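Local atomic coordinates of glutamate racemase (Escherichia coli, PDB entry 2JFN), a protein that belongs to the Asp/Glu/hydantoin racemase family of alpha/beta proteins and binds glutamic acid and uridine-5'-diphosphate-N-acetylmuramoyl-L-alanine. Residues A[34-37]-A[38-42]; A[70-73]-A[74-78]; A[132-136]-A[137-141]; A[178-181]-A[182-185]. One frame throughout, in Å; residues are numbered along the deposited sequence.

All four contacts are local, each made between residues a few positions apart in one short run of chain, so they follow one another in series and none nests in or crosses another. Interaction 1 lies first, on helix 33-43, the crossover between strands 21-28 and 48-53. Interaction 2 follows on helix 65-82, packed on strand 21-28 of the same mixed sheet. Farther along, in the four-stranded parallel sheet, interaction 3 closes the turn leaving strand 129-134, close to the bound glutamic acid. Interaction 4 starts helix 180-186 at the surface, about 35 Å from interaction 2 between centres and across the middle of the chain.

Interaction 1: residues A[34-37]-A[38-42]; sequences LSVY and DEIRH
Helix 33-43 is the crossover helix of a beta-alpha-beta unit, and on one of its sides Tyr37 and Arg41, one turn apart, lie against each other. The aliphatic part of Arg41 runs over one face of the Tyr37 ring: CG of Arg41 sits 4.0 Å above the ring plane, displaced toward the rim, and CD of Arg41 comes 3.6 Å from OH of Tyr37. Arg41 has CG between its own backbone N and carbonyl carbon (chi1 71°), a position seldom taken in helices, and from there the chain runs extended to NE. The guanidinium meets Asp38, three residues back. NE of Arg41 lies 3.0 Å from OD1 of Asp38, and NH2 of Arg41 is 3.1 Å from that same oxygen, a side-on salt bridge in which both nitrogens grip one atom lying in the guanidinium plane. Asp38 and Arg41, both partly exposed, suit a place where charge can pair within the helix, and the buried Tyr37 ring suits the packing beneath. In the crossover from strand 21-28 to strand 48-53, the helix packs on the second strand: Tyr49 meets the Tyr37 ring edge to face, and the hydroxyl of Tyr37 is hydrogen-bonded to the carbonyl of Tyr273. Farther round the helix, branched Val36 and Ile40 make an apolar patch, CG1 of Val36 being 3.9 Å from CD1 of Ile40, and both touch Ile231 of helix 228-241. Of the three backbone bonds from 34-37 to 38-42, the straightest joins Arg41 N to Tyr37 O at 2.8 Å (N-H...O 172°).

Interaction 2: residues A[70-73]-A[74-78]; sequences ERVV and AIVTA
With its OG1 placed beside the backbone N (chi1 -63°), Thr77 turns its hydroxyl back along helix 65-82 to the carbonyl of Val73, while Arg71, its CG anti to the backbone N and its chain bent at chi2 (63°), swings its guanidinium past Ile75. Both are contacts between successive turns of an alpha-helix packed on strand 21-28, where Phe27 touches Val72 and Ile75. Threonine suits its position because its hydroxyl donates to a carbonyl already used by the helix and is also hydrogen-bonded to NZ of Lys106. Branched Val72, Ile75 and Val76 are buried, while partly exposed Val73 packs on helix 93-106. On the arginine side, CD1 of Ile75 lies 3.8 Å from NE of Arg71, and CG1 of Ile75 sits 4.2 Å above the guanidinium plane, toward its rim. The charge of Arg71 is met by salt bridges to Asp54 and to the terminal carboxylate of Gly285, and Ile75 lies over one face of the guanidinium. The carbonyl oxygen of Val73 is gripped twice, from opposite faces of its plane: by N of Thr77 at 3.0 Å and by OG1 of Thr77 at 2.6 Å.

Interaction 3: residues A[132-136]-A[137-141]; sequences LLATR and GTVKR
From CB of Thr138 the side chain branches against the end of strand 129-134. CB of Thr138 itself lies 3.7 Å from CB of Ala134, and CG2 of Thr138 rests on the same methyl at 3.8 Å. The other branch, OG1, placed beside the backbone N (chi1 -59°), passes 3.2 Å from CG2 of Thr135, the two side chains crossing at about a right angle. OG1 of Thr138 is also hydrogen-bonded to a water at 2.6 Å, and that water accepts from N of Thr135. Threonine thus serves both needs of the place, a methyl for packing and a hydroxyl for the water. The setting is the turn by which a parallel sheet of the alpha/beta fold hands its chain from strand 129-134 toward helix 142-150, and Thr135 lies close to the bound glutamic acid, its side chain about 4 Å from the ligand. Small Ala134 allows Val139 to approach as well, CG1 of Val139 standing 3.8 Å from its CB. The backbone bonds across the turn are weak: N of Thr138 and N of Val139 both donate to O of Thr135. A second water joins the segments, meeting OG1 of Thr135 and accepting from N of Gly137, each at 3.0 Å. Thr94 of helix 93-106, a residue of the glutamic acid pocket, touches both threonines, and Met159 of strand 156-161 touches Val139.

Interaction 4: residues A[178-181]-A[182-185]; sequences VSLD and ALKR
Extended through Val178 and Ser179, the backbone coils at Leu180 into helix 180-186, and Ser179 occupies the N-cap position. From the cap onward, carbonyls of the first segment accept from amides of the second: O of Ser179 from N of Leu183 at 3.3 Å, O of Leu180 from N of Lys184 at 2.9 Å, and O of Asp181 from N of Arg185. The first turn of a helix has amides that lack a carbonyl partner one turn earlier, and a serine hydroxyl can supply an acceptor. Here OG of Ser179, anti to its backbone N (chi1 163°), accepts from N of Ala182 at 3.2 Å with an N-H...O angle of 152°; the same amide also makes a weak bond to O of Ser179. Small Ala182 fits beside the cap, its CB 3.7 Å from the serine OG, and touches Glu164 of helix 163-174. On the inward side, CD1 of Leu183 meets CG1 of Val178 and CD2 of Leu180, each at 4.4 Å, a loose apolar group of residues before and within the first turn. Met165 and Leu168 of helix 163-174 extend it, and Glu213 of helix 211-217 touches both Val178 and Leu183. The exposed side carries charge instead. Asp181, near the helix start, would probably interact favourably with the helix dipole. Lys184 runs extended beyond CG alongside Asp181, both pointing the same way, and its NZ stops 4.0 Å from OD1 of Asp181, beyond salt-bridge distance.

Interaction 1: residues A[34-37]-A[38-42]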
# COMPACT_ATOMS: atom_id res chain seq x y z
N LEU A 34 4.84 3.72 -0.63
CA LEU A 34 6.20 3.85 -0.13
C LEU A 34 6.52 2.91 1.03
O LEU A 34 7.68 2.53 1.20
CB LEU A 34 6.47 5.30 0.29
CG LEU A 34 6.47 6.32 -0.86
CD1 LEU A 34 6.58 7.72 -0.28
CD2 LEU A 34 7.64 6.02 -1.80
N SER A 35 5.52 2.53 1.82
CA SER A 35 5.80 1.61 2.93
C SER A 35 6.16 0.23 2.37
O SER A 35 7.02 -0.46 2.92
CB SER A 35 4.60 1.51 3.89
OG SER A 35 3.49 0.86 3.29
N VAL A 36 5.50 -0.16 1.28
CA VAL A 36 5.75 -1.45 0.65
C VAL A 36 7.08 -1.40 -0.08
O VAL A 36 7.88 -2.33 -0.01
CB VAL A 36 4.63 -1.82 -0.35
CG1 VAL A 36 4.92 -3.18 -0.99
CG2 VAL A 36 3.29 -1.85 0.38
N TYR A 37 7.30 -0.30 -0.78
CA TYR A 37 8.55 -0.12 -1.50
C TYR A 37 9.74 -0.18 -0.54
O TYR A 37 10.75 -0.79 -0.83
CB TYR A 37 8.54 1.22 -2.26
CG TYR A 37 9.91 1.78 -2.52
CD1 TYR A 37 10.47 2.73 -1.67
CD2 TYR A 37 10.68 1.33 -3.60
CE1 TYR A 37 11.76 3.23 -1.88
CE2 TYR A 37 11.97 1.82 -3.82
CZ TYR A 37 12.50 2.77 -2.96
OH TYR A 37 13.76 3.26 -3.18
N ASP A 38 9.60 0.47 0.61
CA ASP A 38 10.66 0.50 1.60
C ASP A 38 11.12 -0.92 1.98
O ASP A 38 12.31 -1.18 2.09
CB ASP A 38 10.18 1.27 2.83
CG ASP A 38 11.32 1.83 3.67
OD1 ASP A 38 12.43 2.01 3.13
OD2 ASP A 38 11.09 2.11 4.87
N GLU A 39 10.16 -1.83 2.15
CA GLU A 39 10.47 -3.22 2.49
C GLU A 39 11.12 -3.92 1.30
O GLU A 39 12.08 -4.68 1.45
CB GLU A 39 9.19 -3.97 2.87
CG GLU A 39 8.54 -3.52 4.17
CD GLU A 39 9.20 -4.13 5.40
OE1 GLU A 39 8.69 -3.89 6.52
OE2 GLU A 39 10.21 -4.85 5.25
N ILE A 40 10.60 -3.67 0.11
CA ILE A 40 11.16 -4.29 -1.09
C ILE A 40 12.60 -3.86 -1.32
O ILE A 40 13.47 -4.70 -1.58
CB ILE A 40 10.31 -3.95 -2.33
CG1 ILE A 40 8.90 -4.51 -2.17
CG2 ILE A 40 10.98 -4.52 -3.58
CD1 ILE A 40 7.96 -4.14 -3.31
N ARG A 41 12.88 -2.56 -1.24
CA ARG A 41 14.24 -2.07 -1.47
C ARG A 41 15.21 -2.54 -0.40
O ARG A 41 16.40 -2.67 -0.65
CB ARG A 41 14.29 -0.54 -1.55
CG ARG A 41 14.07 0.17 -0.23
CD ARG A 41 14.76 1.54 -0.23
NE ARG A 41 14.40 2.32 0.95
CZ ARG A 41 14.91 3.51 1.24
NH1 ARG A 41 15.81 4.07 0.45
NH2 ARG A 41 14.51 4.15 2.34
N HIS A 42 14.71 -2.79 0.81
CA HIS A 42 15.58 -3.25 1.87
C HIS A 42 16.07 -4.66 1.52
O HIS A 42 17.19 -5.04 1.85
CB HIS A 42 14.82 -3.27 3.21
CG HIS A 42 15.66 -3.69 4.37
ND1 HIS A 42 16.10 -4.99 4.54
CD2 HIS A 42 16.15 -2.99 5.42
CE1 HIS A 42 16.82 -5.07 5.64
NE2 HIS A 42 16.86 -3.87 6.20

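Interaction 2: residues A[70-73]-A[74-78]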
# COMPACT_ATOMS: atom_id res chain seq x y z
N GLU A 70 -10.06 0.38 -14.60
CA GLU A 70 -9.65 1.05 -15.83
C GLU A 70 -8.48 2.01 -15.60
O GLU A 70 -7.55 2.08 -16.41
CB GLU A 70 -10.81 1.84 -16.45
CG GLU A 70 -11.99 0.99 -16.96
CD GLU A 70 -11.58 -0.03 -18.01
OE1 GLU A 70 -10.75 0.30 -18.89
OE2 GLU A 70 -12.11 -1.17 -17.97
N ARG A 71 -8.56 2.75 -14.51
CA ARG A 71 -7.54 3.73 -14.16
C ARG A 71 -6.18 3.09 -13.89
O ARG A 71 -5.17 3.53 -14.44
CB ARG A 71 -7.99 4.54 -12.94
CG ARG A 71 -7.02 5.63 -12.50
CD ARG A 71 -6.83 6.71 -13.56
NE ARG A 71 -6.02 7.81 -13.03
CZ ARG A 71 -5.58 8.83 -13.76
NH1 ARG A 71 -5.86 8.91 -15.05
NH2 ARG A 71 -4.83 9.77 -13.18
N VAL A 72 -6.15 2.05 -13.05
CA VAL A 72 -4.89 1.40 -12.73
C VAL A 72 -4.29 0.73 -13.97
O VAL A 72 -3.07 0.75 -14.16
CB VAL A 72 -5.07 0.37 -11.59
CG1 VAL A 72 -3.74 -0.29 -11.28
CG2 VAL A 72 -5.60 1.09 -10.34
N VAL A 73 -5.13 0.13 -14.80
CA VAL A 73 -4.64 -0.50 -16.03
C VAL A 73 -4.04 0.59 -16.93
O VAL A 73 -3.00 0.38 -17.55
CB VAL A 73 -5.78 -1.23 -16.79
CG1 VAL A 73 -5.32 -1.61 -18.20
CG2 VAL A 73 -6.19 -2.48 -16.03
N ALA A 74 -4.67 1.75 -17.01
CA ALA A 74 -4.16 2.84 -17.84
C ALA A 74 -2.82 3.37 -17.30
O ALA A 74 -1.91 3.68 -18.06
CB ALA A 74 -5.18 3.98 -17.93
N ILE A 75 -2.71 3.50 -15.98
CA ILE A 75 -1.46 3.99 -15.41
C ILE A 75 -0.30 3.00 -15.66
O ILE A 75 0.79 3.41 -16.02
CB ILE A 75 -1.61 4.29 -13.90
CG1 ILE A 75 -2.53 5.50 -13.71
CG2 ILE A 75 -0.23 4.56 -13.28
CD1 ILE A 75 -2.91 5.80 -12.26
N VAL A 76 -0.54 1.70 -15.47
CA VAL A 76 0.53 0.72 -15.69
C VAL A 76 0.90 0.70 -17.17
O VAL A 76 2.04 0.48 -17.55
CB VAL A 76 0.12 -0.70 -15.24
CG1 VAL A 76 1.24 -1.69 -15.58
CG2 VAL A 76 -0.17 -0.71 -13.73
N THR A 77 -0.09 0.93 -18.02
CA THR A 77 0.15 0.95 -19.46
C THR A 77 1.09 2.11 -19.80
O THR A 77 2.03 1.95 -20.58
CB THR A 77 -1.17 1.12 -20.22
OG1 THR A 77 -2.00 -0.02 -19.95
CG2 THR A 77 -0.93 1.23 -21.73
N ALA A 78 0.84 3.26 -19.19
CA ALA A 78 1.67 4.45 -19.42
C ALA A 78 3.08 4.24 -18.89
O ALA A 78 4.05 4.62 -19.54
CB ALA A 78 1.03 5.67 -18.76

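Interaction 3: residues A[132-136]-A[137-141]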
# COMPACT_ATOMS: atom_id res chain seq x y z
N LEU A 132 -8.51 -5.00 12.56
CA LEU A 132 -8.19 -4.70 11.17
C LEU A 132 -8.41 -3.22 10.95
O LEU A 132 -9.54 -2.73 11.04
CB LEU A 132 -9.08 -5.50 10.22
CG LEU A 132 -8.96 -5.17 8.72
CD1 LEU A 132 -7.54 -5.44 8.22
CD2 LEU A 132 -9.95 -6.02 7.93
N LEU A 133 -7.32 -2.50 10.69
CA LEU A 133 -7.40 -1.07 10.41
C LEU A 133 -7.26 -0.94 8.91
O LEU A 133 -6.26 -1.38 8.33
CB LEU A 133 -6.25 -0.30 11.07
CG LEU A 133 -6.34 0.03 12.56
CD1 LEU A 133 -5.11 0.84 12.93
CD2 LEU A 133 -7.61 0.83 12.84
N ALA A 134 -8.26 -0.36 8.27
CA ALA A 134 -8.23 -0.18 6.83
C ALA A 134 -8.95 1.11 6.51
O ALA A 134 -9.47 1.78 7.40
CB ALA A 134 -8.94 -1.35 6.14
N THR A 135 -8.97 1.49 5.24
CA THR A 135 -9.67 2.71 4.89
C THR A 135 -11.16 2.38 4.83
O THR A 135 -11.54 1.21 4.76
CB THR A 135 -9.17 3.28 3.55
OG1 THR A 135 -9.75 4.58 3.36
CG2 THR A 135 -9.54 2.37 2.39
N ARG A 136 -11.99 3.41 4.86
CA ARG A 136 -13.43 3.24 4.85
C ARG A 136 -13.96 2.30 3.77
O ARG A 136 -14.80 1.45 4.05
CB ARG A 136 -14.12 4.60 4.73
CG ARG A 136 -15.62 4.53 4.93
CD ARG A 136 -15.95 3.86 6.26
NE ARG A 136 -17.35 3.45 6.33
CZ ARG A 136 -17.89 2.79 7.34
NH1 ARG A 136 -17.14 2.45 8.39
NH2 ARG A 136 -19.17 2.45 7.31
N GLY A 137 -13.44 2.44 2.55
CA GLY A 137 -13.89 1.59 1.46
C GLY A 137 -13.48 0.13 1.53
O GLY A 137 -14.19 -0.74 1.04
N THR A 138 -12.33 -0.14 2.14
CA THR A 138 -11.82 -1.50 2.25
C THR A 138 -12.59 -2.39 3.22
O THR A 138 -12.65 -3.61 3.05
CB THR A 138 -10.34 -1.50 2.67
OG1 THR A 138 -9.57 -0.76 1.71
CG2 THR A 138 -9.79 -2.92 2.76
N VAL A 139 -13.19 -1.78 4.25
CA VAL A 139 -13.95 -2.53 5.24
C VAL A 139 -15.38 -2.82 4.80
O VAL A 139 -16.15 -3.46 5.52
CB VAL A 139 -13.98 -1.78 6.60
CG1 VAL A 139 -12.58 -1.68 7.18
CG2 VAL A 139 -14.57 -0.39 6.41
N LYS A 140 -15.73 -2.36 3.60
CA LYS A 140 -17.08 -2.56 3.07
C LYS A 140 -17.05 -3.53 1.88
O LYS A 140 -18.09 -3.87 1.32
CB LYS A 140 -17.66 -1.21 2.63
CG LYS A 140 -19.10 -1.26 2.12
CD LYS A 140 -19.64 0.14 1.83
CE LYS A 140 -18.85 0.84 0.73
NZ LYS A 140 -18.93 0.12 -0.57
N ARG A 141 -15.85 -3.98 1.53
CA ARG A 141 -15.66 -4.90 0.41
C ARG A 141 -15.95 -6.35 0.77
O ARG A 141 -15.63 -6.81 1.86
CB ARG A 141 -14.23 -4.79 -0.11
CG ARG A 141 -13.94 -3.50 -0.87
CD ARG A 141 -14.63 -3.51 -2.22
NE ARG A 141 -14.40 -2.28 -2.97
CZ ARG A 141 -14.85 -1.08 -2.59
NH1 ARG A 141 -15.54 -0.96 -1.46
NH2 ARG A 141 -14.60 -0.02 -3.33
O HOH W 1 -7.43 -0.33 3.03
O HOH W 2 -12.34 5.17 2.01

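Interaction 4: residues A[178-181]-A[182-185]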
# COMPACT_ATOMS: atom_id res chain seq x y z
N VAL A 178 1.57 14.71 12.67
CA VAL A 178 0.35 13.96 12.95
C VAL A 178 -0.19 14.29 14.34
O VAL A 178 0.52 14.18 15.33
CB VAL A 178 0.61 12.44 12.85
CG1 VAL A 178 -0.69 11.68 13.07
CG2 VAL A 178 1.22 12.10 11.50
N SER A 179 -1.46 14.69 14.40
CA SER A 179 -2.10 15.00 15.67
C SER A 179 -2.46 13.70 16.38
O SER A 179 -3.31 12.95 15.91
CB SER A 179 -3.37 15.81 15.45
OG SER A 179 -4.18 15.77 16.61
N LEU A 180 -1.81 13.44 17.51
CA LEU A 180 -2.09 12.22 18.26
C LEU A 180 -3.52 12.23 18.78
O LEU A 180 -4.14 11.17 18.92
CB LEU A 180 -1.11 12.06 19.42
CG LEU A 180 0.37 11.91 19.02
CD1 LEU A 180 1.19 11.59 20.26
CD2 LEU A 180 0.52 10.81 17.98
N ASP A 181 -4.06 13.41 19.07
CA ASP A 181 -5.43 13.50 19.56
C ASP A 181 -6.41 13.03 18.49
O ASP A 181 -7.43 12.41 18.80
CB ASP A 181 -5.76 14.93 20.00
CG ASP A 181 -5.01 15.35 21.25
OD1 ASP A 181 -4.88 14.54 22.19
OD2 ASP A 181 -4.55 16.51 21.30
N ALA A 182 -6.11 13.33 17.23
CA ALA A 182 -6.96 12.91 16.13
C ALA A 182 -6.94 11.38 16.05
O ALA A 182 -7.97 10.75 15.84
CB ALA A 182 -6.46 13.52 14.81
N LEU A 183 -5.76 10.80 16.23
CA LEU A 183 -5.62 9.34 16.21
C LEU A 183 -6.39 8.69 17.34
O LEU A 183 -7.08 7.69 17.14
CB LEU A 183 -4.15 8.94 16.31
CG LEU A 183 -3.38 8.69 15.01
CD1 LEU A 183 -1.97 8.21 15.37
CD2 LEU A 183 -4.11 7.65 14.16
N LYS A 184 -6.25 9.24 18.55
CA LYS A 184 -6.94 8.69 19.71
C LYS A 184 -8.45 8.69 19.48
O LYS A 184 -9.15 7.77 19.89
CB LYS A 184 -6.62 9.51 20.96
CG LYS A 184 -5.19 9.40 21.43
CD LYS A 184 -4.89 10.37 22.56
CE LYS A 184 -3.42 10.35 22.93
NZ LYS A 184 -3.10 11.39 23.97
N ARG A 185 -8.93 9.74 18.83
CA ARG A 185 -10.35 9.87 18.55
C ARG A 185 -10.77 8.77 17.58
O ARG A 185 -11.77 8.08 17.79
CB ARG A 185 -10.64 11.25 17.93
CG ARG A 185 -12.10 11.47 17.57
CD ARG A 185 -12.98 11.49 18.81
NE ARG A 185 -14.39 11.42 18.45
CZ ARG A 185 -14.98 10.34 17.95
NH1 ARG A 185 -14.28 9.23 17.76
NH2 ARG A 185 -16.27 10.37 17.62